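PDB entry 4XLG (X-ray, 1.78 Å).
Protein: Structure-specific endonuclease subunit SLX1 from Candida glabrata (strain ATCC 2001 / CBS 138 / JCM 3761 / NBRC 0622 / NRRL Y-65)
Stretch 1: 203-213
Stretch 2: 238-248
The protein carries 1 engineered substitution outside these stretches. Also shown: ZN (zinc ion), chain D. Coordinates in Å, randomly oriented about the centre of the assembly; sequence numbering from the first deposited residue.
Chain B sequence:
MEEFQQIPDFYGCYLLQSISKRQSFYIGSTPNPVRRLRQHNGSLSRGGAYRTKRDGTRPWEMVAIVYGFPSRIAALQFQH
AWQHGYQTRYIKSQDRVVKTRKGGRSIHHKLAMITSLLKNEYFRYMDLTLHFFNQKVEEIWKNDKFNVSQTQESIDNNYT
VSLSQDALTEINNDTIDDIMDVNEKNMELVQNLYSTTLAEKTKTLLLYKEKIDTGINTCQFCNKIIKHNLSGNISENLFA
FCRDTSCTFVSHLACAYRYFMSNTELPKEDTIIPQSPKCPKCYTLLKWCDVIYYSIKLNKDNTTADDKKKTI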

ATOM      1  N   LYS B 203      -9.012  -9.301 -13.914  1.00 30.66           N
ATOM      2  CA  LYS B 203      -9.339 -10.719 -14.008  1.00 32.43           C
ATOM      3  C   LYS B 203      -9.837 -11.278 -12.659  1.00 29.94           C
ATOM      4  O   LYS B 203     -10.852 -12.009 -12.605  1.00 33.03           O
ATOM      5  CB  LYS B 203      -8.115 -11.503 -14.504  1.00 33.64           C
ATOM      6  CG  LYS B 203      -8.339 -13.034 -14.588  1.00 43.97           C
ATOM      7  CD  LYS B 203      -7.001 -13.752 -14.831  1.00 52.00           C
ATOM      8  CE  LYS B 203      -7.155 -15.264 -14.887  1.00 63.01           C
ATOM      9  NZ  LYS B 203      -7.812 -15.754 -16.136  1.00 70.98           N
ATOM     10  N   THR B 204      -9.120 -10.959 -11.585  1.00 28.65           N
ATOM     11  CA  THR B 204      -9.490 -11.465 -10.270  1.00 29.38           C
ATOM     12  C   THR B 204     -10.850 -10.916  -9.796  1.00 29.76           C
ATOM     13  O   THR B 204     -11.661 -11.659  -9.257  1.00 29.37           O
ATOM     14  CB  THR B 204      -8.378 -11.147  -9.247  1.00 30.01           C
ATOM     15  OG1 THR B 204      -7.164 -11.720  -9.755  1.00 31.32           O
ATOM     16  CG2 THR B 204      -8.677 -11.770  -7.866  1.00 29.24           C
ATOM     17  N   LEU B 205     -11.108  -9.632 -10.022  1.00 29.32           N
ATOM     18  CA  LEU B 205     -12.428  -9.051  -9.695  1.00 29.96           C
ATOM     19  C   LEU B 205     -13.521  -9.822 -10.404  1.00 31.66           C
ATOM     20  O   LEU B 205     -14.521 -10.163  -9.800  1.00 32.07           O
ATOM     21  CB  LEU B 205     -12.510  -7.567 -10.099  1.00 31.60           C
ATOM     22  CG  LEU B 205     -11.802  -6.602  -9.160  1.00 35.10           C
ATOM     23  CD1 LEU B 205     -11.341  -5.336  -9.911  1.00 39.65           C
ATOM     24  CD2 LEU B 205     -12.784  -6.249  -8.001  1.00 32.85           C
ATOM     25  N   LEU B 206     -13.330 -10.095 -11.696  1.00 29.77           N
ATOM     26  CA  LEU B 206     -14.343 -10.824 -12.462  1.00 32.47           C
ATOM     27  C   LEU B 206     -14.606 -12.206 -11.863  1.00 33.72           C
ATOM     28  O   LEU B 206     -15.752 -12.641 -11.738  1.00 35.00           O
ATOM     29  CB  LEU B 206     -13.896 -10.958 -13.926  1.00 36.90           C
ATOM     30  CG  LEU B 206     -13.940  -9.704 -14.799  1.00 52.63           C
ATOM     31  CD1 LEU B 206     -13.398  -9.969 -16.221  1.00 62.01           C
ATOM     32  CD2 LEU B 206     -15.359  -9.154 -14.853  1.00 58.83           C
ATOM     33  N   LEU B 207     -13.544 -12.911 -11.478  1.00 35.04           N
ATOM     34  CA  LEU B 207     -13.714 -14.239 -10.871  1.00 36.36           C
ATOM     35  C   LEU B 207     -14.439 -14.203  -9.517  1.00 32.40           C
ATOM     36  O   LEU B 207     -15.323 -15.054  -9.268  1.00 35.05           O
ATOM     37  CB  LEU B 207     -12.349 -14.922 -10.703  1.00 39.57           C
ATOM     38  CG  LEU B 207     -11.659 -15.404 -11.980  1.00 46.99           C
ATOM     39  CD1 LEU B 207     -10.175 -15.727 -11.720  1.00 48.93           C
ATOM     40  CD2 LEU B 207     -12.393 -16.638 -12.520  1.00 47.31           C
ATOM     41  N   TYR B 208     -14.099 -13.242  -8.651  1.00 32.83           N
ATOM     42  CA  TYR B 208     -14.847 -13.089  -7.383  1.00 36.91           C
ATOM     43  C   TYR B 208     -16.327 -12.716  -7.605  1.00 37.73           C
ATOM     44  O   TYR B 208     -17.227 -13.222  -6.933  1.00 37.57           O
ATOM     45  CB  TYR B 208     -14.203 -12.022  -6.501  1.00 32.23           C
ATOM     46  CG  TYR B 208     -12.837 -12.402  -5.989  1.00 32.11           C
ATOM     47  CD1 TYR B 208     -12.454 -13.743  -5.851  1.00 33.54           C
ATOM     48  CD2 TYR B 208     -11.929 -11.400  -5.581  1.00 28.88           C
ATOM     49  CE1 TYR B 208     -11.160 -14.071  -5.352  1.00 35.13           C
ATOM     50  CE2 TYR B 208     -10.674 -11.730  -5.103  1.00 29.63           C
ATOM     51  CZ  TYR B 208     -10.301 -13.029  -4.967  1.00 33.33           C
ATOM     52  OH  TYR B 208      -9.024 -13.274  -4.471  1.00 34.92           O
ATOM     53  N   LYS B 209     -16.558 -11.799  -8.531  1.00 37.70           N
ATOM     54  CA  LYS B 209     -17.918 -11.372  -8.853  1.00 37.68           C
ATOM     55  C   LYS B 209     -18.758 -12.561  -9.288  1.00 41.38           C
ATOM     56  O   LYS B 209     -19.943 -12.671  -8.914  1.00 42.88           O
ATOM     57  CB  LYS B 209     -17.902 -10.280  -9.952  1.00 40.43           C
ATOM     58  CG  LYS B 209     -19.328  -9.886 -10.416  1.00 55.43           C
ATOM     59  CD  LYS B 209     -19.313  -8.782 -11.477  1.00 58.62           C
ATOM     60  CE  LYS B 209     -20.738  -8.467 -11.971  1.00 62.96           C
ATOM     61  NZ  LYS B 209     -21.707  -8.455 -10.815  1.00 65.81           N
ATOM     62  N   GLU B 210     -18.162 -13.457 -10.080  1.00 43.02           N
ATOM     63  CA  GLU B 210     -18.879 -14.660 -10.483  1.00 47.07           C
ATOM     64  C   GLU B 210     -19.242 -15.522  -9.281  1.00 46.97           C
ATOM     65  O   GLU B 210     -20.320 -16.101  -9.242  1.00 47.18           O
ATOM     66  CB  GLU B 210     -18.060 -15.481 -11.490  1.00 53.24           C
ATOM     67  N   LYS B 211     -18.348 -15.616  -8.297  1.00 41.11           N
ATOM     68  CA  LYS B 211     -18.650 -16.379  -7.093  1.00 42.18           C
ATOM     69  C   LYS B 211     -19.849 -15.777  -6.380  1.00 41.52           C
ATOM     70  O   LYS B 211     -20.700 -16.497  -5.927  1.00 45.76           O
ATOM     71  CB  LYS B 211     -17.452 -16.428  -6.126  1.00 41.15           C
ATOM     72  CG  LYS B 211     -16.275 -17.235  -6.642  1.00 45.25           C
ATOM     73  CD  LYS B 211     -15.086 -17.062  -5.697  1.00 49.94           C
ATOM     74  CE  LYS B 211     -13.790 -17.589  -6.294  1.00 52.93           C
ATOM     75  NZ  LYS B 211     -13.672 -19.015  -5.962  1.00 53.36           N
ATOM     76  N   ILE B 212     -19.897 -14.455  -6.275  1.00 35.94           N
ATOM     77  CA  ILE B 212     -20.998 -13.790  -5.573  1.00 38.24           C
ATOM     78  C   ILE B 212     -22.303 -14.015  -6.348  1.00 39.57           C
ATOM     79  O   ILE B 212     -23.297 -14.489  -5.798  1.00 41.72           O
ATOM     80  CB  ILE B 212     -20.749 -12.273  -5.429  1.00 40.61           C
ATOM     81  CG1 ILE B 212     -19.537 -12.015  -4.547  1.00 38.77           C
ATOM     82  CG2 ILE B 212     -21.932 -11.586  -4.764  1.00 41.44           C
ATOM     83  CD1 ILE B 212     -19.069 -10.558  -4.626  1.00 43.05           C
ATOM     84  N   ASP B 213     -22.245 -13.695  -7.646  1.00 40.96           N
ATOM     85  CA  ASP B 213     -23.361 -13.852  -8.583  1.00 46.16           C
ATOM     86  C   ASP B 213     -24.027 -15.217  -8.570  1.00 48.76           C
ATOM     87  O   ASP B 213     -25.260 -15.309  -8.727  1.00 49.65           O
ATOM     88  CB  ASP B 213     -22.896 -13.552 -10.009  1.00 51.77           C
ATOM     89  CG  ASP B 213     -22.721 -12.087 -10.257  1.00 57.73           C
ATOM     90  OD1 ASP B 213     -23.048 -11.300  -9.342  1.00 63.65           O
ATOM     91  OD2 ASP B 213     -22.271 -11.719 -11.365  1.00 61.80           O
ATOM     92  N   LEU B 238     -19.964  -6.617   2.327  1.00 41.47           N
ATOM     93  CA  LEU B 238     -18.521  -6.685   2.130  1.00 37.68           C
ATOM     94  C   LEU B 238     -18.095  -8.140   2.329  1.00 39.26           C
ATOM     95  O   LEU B 238     -18.379  -8.744   3.376  1.00 39.57           O
ATOM     96  CB  LEU B 238     -17.785  -5.762   3.104  1.00 38.37           C
ATOM     97  CG  LEU B 238     -17.937  -4.259   2.897  1.00 42.08           C
ATOM     98  CD1 LEU B 238     -17.040  -3.487   3.917  1.00 39.71           C
ATOM     99  CD2 LEU B 238     -17.544  -3.906   1.433  1.00 38.48           C
ATOM    100  N   PHE B 239     -17.438  -8.699   1.316  1.00 34.81           N
ATOM    101  CA  PHE B 239     -17.045 -10.093   1.335  1.00 35.71           C
ATOM    102  C   PHE B 239     -15.531 -10.215   1.323  1.00 39.13           C
ATOM    103  O   PHE B 239     -14.830  -9.278   0.939  1.00 37.69           O
ATOM    104  CB  PHE B 239     -17.615 -10.825   0.146  1.00 35.61           C
ATOM    105  CG  PHE B 239     -19.106 -10.703   0.045  1.00 38.72           C
ATOM    106  CD1 PHE B 239     -19.920 -11.178   1.065  1.00 39.91           C
ATOM    107  CD2 PHE B 239     -19.687 -10.071  -1.035  1.00 39.08           C
ATOM    108  CE1 PHE B 239     -21.322 -11.059   0.994  1.00 49.08           C
ATOM    109  CE2 PHE B 239     -21.081  -9.964  -1.135  1.00 46.82           C
ATOM    110  CZ  PHE B 239     -21.902 -10.442  -0.110  1.00 52.53           C
ATOM    111  N   ALA B 240     -15.056 -11.380   1.734  1.00 39.58           N
ATOM    112  CA  ALA B 240     -13.634 -11.689   1.772  1.00 36.88           C
ATOM    113  C   ALA B 240     -13.423 -12.997   1.032  1.00 37.45           C
ATOM    114  O   ALA B 240     -14.233 -13.942   1.167  1.00 37.99           O
ATOM    115  CB  ALA B 240     -13.129 -11.796   3.226  1.00 34.86           C
ATOM    116  N   PHE B 241     -12.363 -13.041   0.225  1.00 34.64           N
ATOM    117  CA  PHE B 241     -12.049 -14.202  -0.603  1.00 34.79           C
ATOM    118  C   PHE B 241     -10.612 -14.618  -0.393  1.00 37.68           C
ATOM    119  O   PHE B 241      -9.763 -13.780  -0.097  1.00 36.37           O
ATOM    120  CB  PHE B 241     -12.242 -13.901  -2.098  1.00 37.03           C
ATOM    121  CG  PHE B 241     -13.609 -13.403  -2.446  1.00 35.18           C
ATOM    122  CD1 PHE B 241     -13.941 -12.068  -2.265  1.00 35.78           C
ATOM    123  CD2 PHE B 241     -14.558 -14.277  -2.947  1.00 39.48           C
ATOM    124  CE1 PHE B 241     -15.201 -11.612  -2.596  1.00 35.46           C
ATOM    125  CE2 PHE B 241     -15.825 -13.831  -3.293  1.00 41.82           C
ATOM    126  CZ  PHE B 241     -16.145 -12.501  -3.105  1.00 36.91           C
ATOM    127  N   CYS B 242     -10.319 -15.885  -0.637  1.00 37.56           N
ATOM    128  CA  CYS B 242      -8.936 -16.309  -0.652  1.00 41.77           C
ATOM    129  C   CYS B 242      -8.241 -15.695  -1.861  1.00 41.48           C
ATOM    130  O   CYS B 242      -8.863 -15.531  -2.926  1.00 41.48           O
ATOM    131  CB  CYS B 242      -8.818 -17.832  -0.697  1.00 41.67           C
ATOM    132  SG  CYS B 242      -7.036 -18.338  -0.601  1.00 45.48           S
ATOM    133  N   ARG B 243      -6.965 -15.349  -1.707  1.00 38.59           N
ATOM    134  CA  ARG B 243      -6.200 -14.822  -2.833  1.00 39.60           C
ATOM    135  C   ARG B 243      -6.017 -15.873  -3.917  1.00 42.94           C
ATOM    136  O   ARG B 243      -5.789 -15.533  -5.066  1.00 46.44           O
ATOM    137  CB  ARG B 243      -4.832 -14.304  -2.379  1.00 44.81           C
ATOM    138  CG  ARG B 243      -3.841 -15.384  -1.980  1.00 51.15           C
ATOM    139  CD  ARG B 243      -2.482 -14.696  -1.764  1.00 56.71           C
ATOM    140  NE  ARG B 243      -1.442 -15.564  -1.217  1.00 65.86           N
ATOM    141  CZ  ARG B 243      -0.568 -16.243  -1.960  1.00 71.76           C
ATOM    142  NH1 ARG B 243      -0.622 -16.170  -3.289  1.00 72.84           N
ATOM    143  NH2 ARG B 243       0.356 -16.997  -1.375  1.00 72.15           N
ATOM    144  N   ASP B 244      -6.098 -17.149  -3.553  1.00 47.36           N
ATOM    145  CA  ASP B 244      -6.087 -18.214  -4.546  1.00 48.10           C
ATOM    146  C   ASP B 244      -7.518 -18.351  -5.107  1.00 48.49           C
ATOM    147  O   ASP B 244      -8.413 -18.848  -4.414  1.00 48.99           O
ATOM    148  CB  ASP B 244      -5.595 -19.524  -3.912  1.00 54.66           C
ATOM    149  CG  ASP B 244      -5.594 -20.706  -4.876  1.00 56.67           C
ATOM    150  OD1 ASP B 244      -6.145 -20.614  -5.994  1.00 60.30           O
ATOM    151  OD2 ASP B 244      -5.054 -21.767  -4.484  1.00 56.04           O
ATOM    152  N   THR B 245      -7.731 -17.906  -6.349  1.00 46.82           N
ATOM    153  CA  THR B 245      -9.081 -17.864  -6.925  1.00 45.91           C
ATOM    154  C   THR B 245      -9.671 -19.264  -7.134  1.00 50.78           C
ATOM    155  O   THR B 245     -10.865 -19.402  -7.431  1.00 52.85           O
ATOM    156  CB  THR B 245      -9.112 -17.110  -8.285  1.00 51.88           C
ATOM    157  OG1 THR B 245      -8.245 -17.762  -9.214  1.00 50.89           O
ATOM    158  CG2 THR B 245      -8.696 -15.630  -8.132  1.00 47.97           C
ATOM    159  N   SER B 246      -8.848 -20.305  -7.038  1.00 53.26           N
ATOM    160  CA  SER B 246      -9.396 -21.651  -7.176  1.00 60.76           C
ATOM    161  C   SER B 246      -9.683 -22.244  -5.789  1.00 60.32           C
ATOM    162  O   SER B 246     -10.332 -23.277  -5.671  1.00 65.92           O
ATOM    163  CB  SER B 246      -8.459 -22.555  -7.976  1.00 68.74           C
ATOM    164  OG  SER B 246      -7.237 -22.712  -7.283  1.00 75.94           O
ATOM    165  N   CYS B 247      -9.213 -21.578  -4.735  1.00 57.91           N
ATOM    166  CA  CYS B 247      -9.624 -21.958  -3.384  1.00 56.20           C
ATOM    167  C   CYS B 247     -11.054 -21.486  -3.188  1.00 55.31           C
ATOM    168  O   CYS B 247     -11.451 -20.430  -3.692  1.00 55.72           O
ATOM    169  CB  CYS B 247      -8.701 -21.361  -2.308  1.00 51.93           C
ATOM    170  SG  CYS B 247      -9.249 -21.689  -0.585  1.00 51.53           S
ATOM    171  N   THR B 248     -11.836 -22.269  -2.459  1.00 53.72           N
ATOM    172  CA  THR B 248     -13.238 -21.944  -2.294  1.00 55.68           C
ATOM    173  C   THR B 248     -13.554 -21.083  -1.064  1.00 52.90           C
ATOM    174  O   THR B 248     -14.716 -20.786  -0.832  1.00 56.63           O
ATOM    175  CB  THR B 248     -14.090 -23.225  -2.211  1.00 61.57           C
ATOM    176  OG1 THR B 248     -13.670 -24.004  -1.077  1.00 65.49           O
ATOM    177  CG2 THR B 248     -13.937 -24.040  -3.486  1.00 60.49           C
TER
HETATM  178 ZN    ZN D 402      -7.475 -20.449   0.535  1.00 48.47          ZN
HETATM  179  O   HOH W   1      -9.115 -11.575  -1.721  1.00 40.07           O

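This is a mainly aromatic and apolar contact, in which one side of a helix packs against a short strand and the zinc-binding loop that follows it, with polar anchors from helix side chains to loop carbonyls. The two stretches bury 508 Å² between them, and the helix 203-213 and strand 239-241 run at 119° with their axes 10.4 Å apart at closest approach, a spacing filled by side chains.

At the centre, Tyr-208 and Phe-241 form an offset stack: the ring centroids lie 4.3 Å apart and the planes differ by 11°. The offset places each CB over the partner's ring. Tyr-208 CB sits 3.9 Å from the centroid of the Phe-241 ring, 9° off its normal, and Phe-241 CB sits 3.6 Å from the centroid of the Tyr-208 ring, 20° off its normal, so both qualify as CH-pi contacts.

The phenol also reaches past the stack to the loop. Tyr-208 OH donates a hydrogen bond to Cys-242 O at 2.7 Å, and water 1 donates to both Tyr-208 OH (3.2 Å) and Phe-241 O (2.8 Å), bridging the two stretches. The hydroxyl thus engages the backbone of a zinc ligand: Cys-242 SG and Cys-247 SG each lie 2.4 Å from ZN.

One turn further along the helix, Lys-211 extends its chain past Phe-241, with CD 3.9 Å from Phe-241 CD2. Its ammonium group donates from NZ to Thr-245 O at 3.2 Å and, weakly, to Cys-247 O at 3.5 Å; both acceptors belong to the type I turn 244-247.

Ile-212 extends the apolar packing along the strand, its CG1 3.7 Å from Phe-241 CZ at the ring edge and its CD1 3.7 Å from Phe-239 CD2. Toward the helix's N-terminal side, Thr-204 CG2 meets Thr-245 CG2 at 3.9 Å.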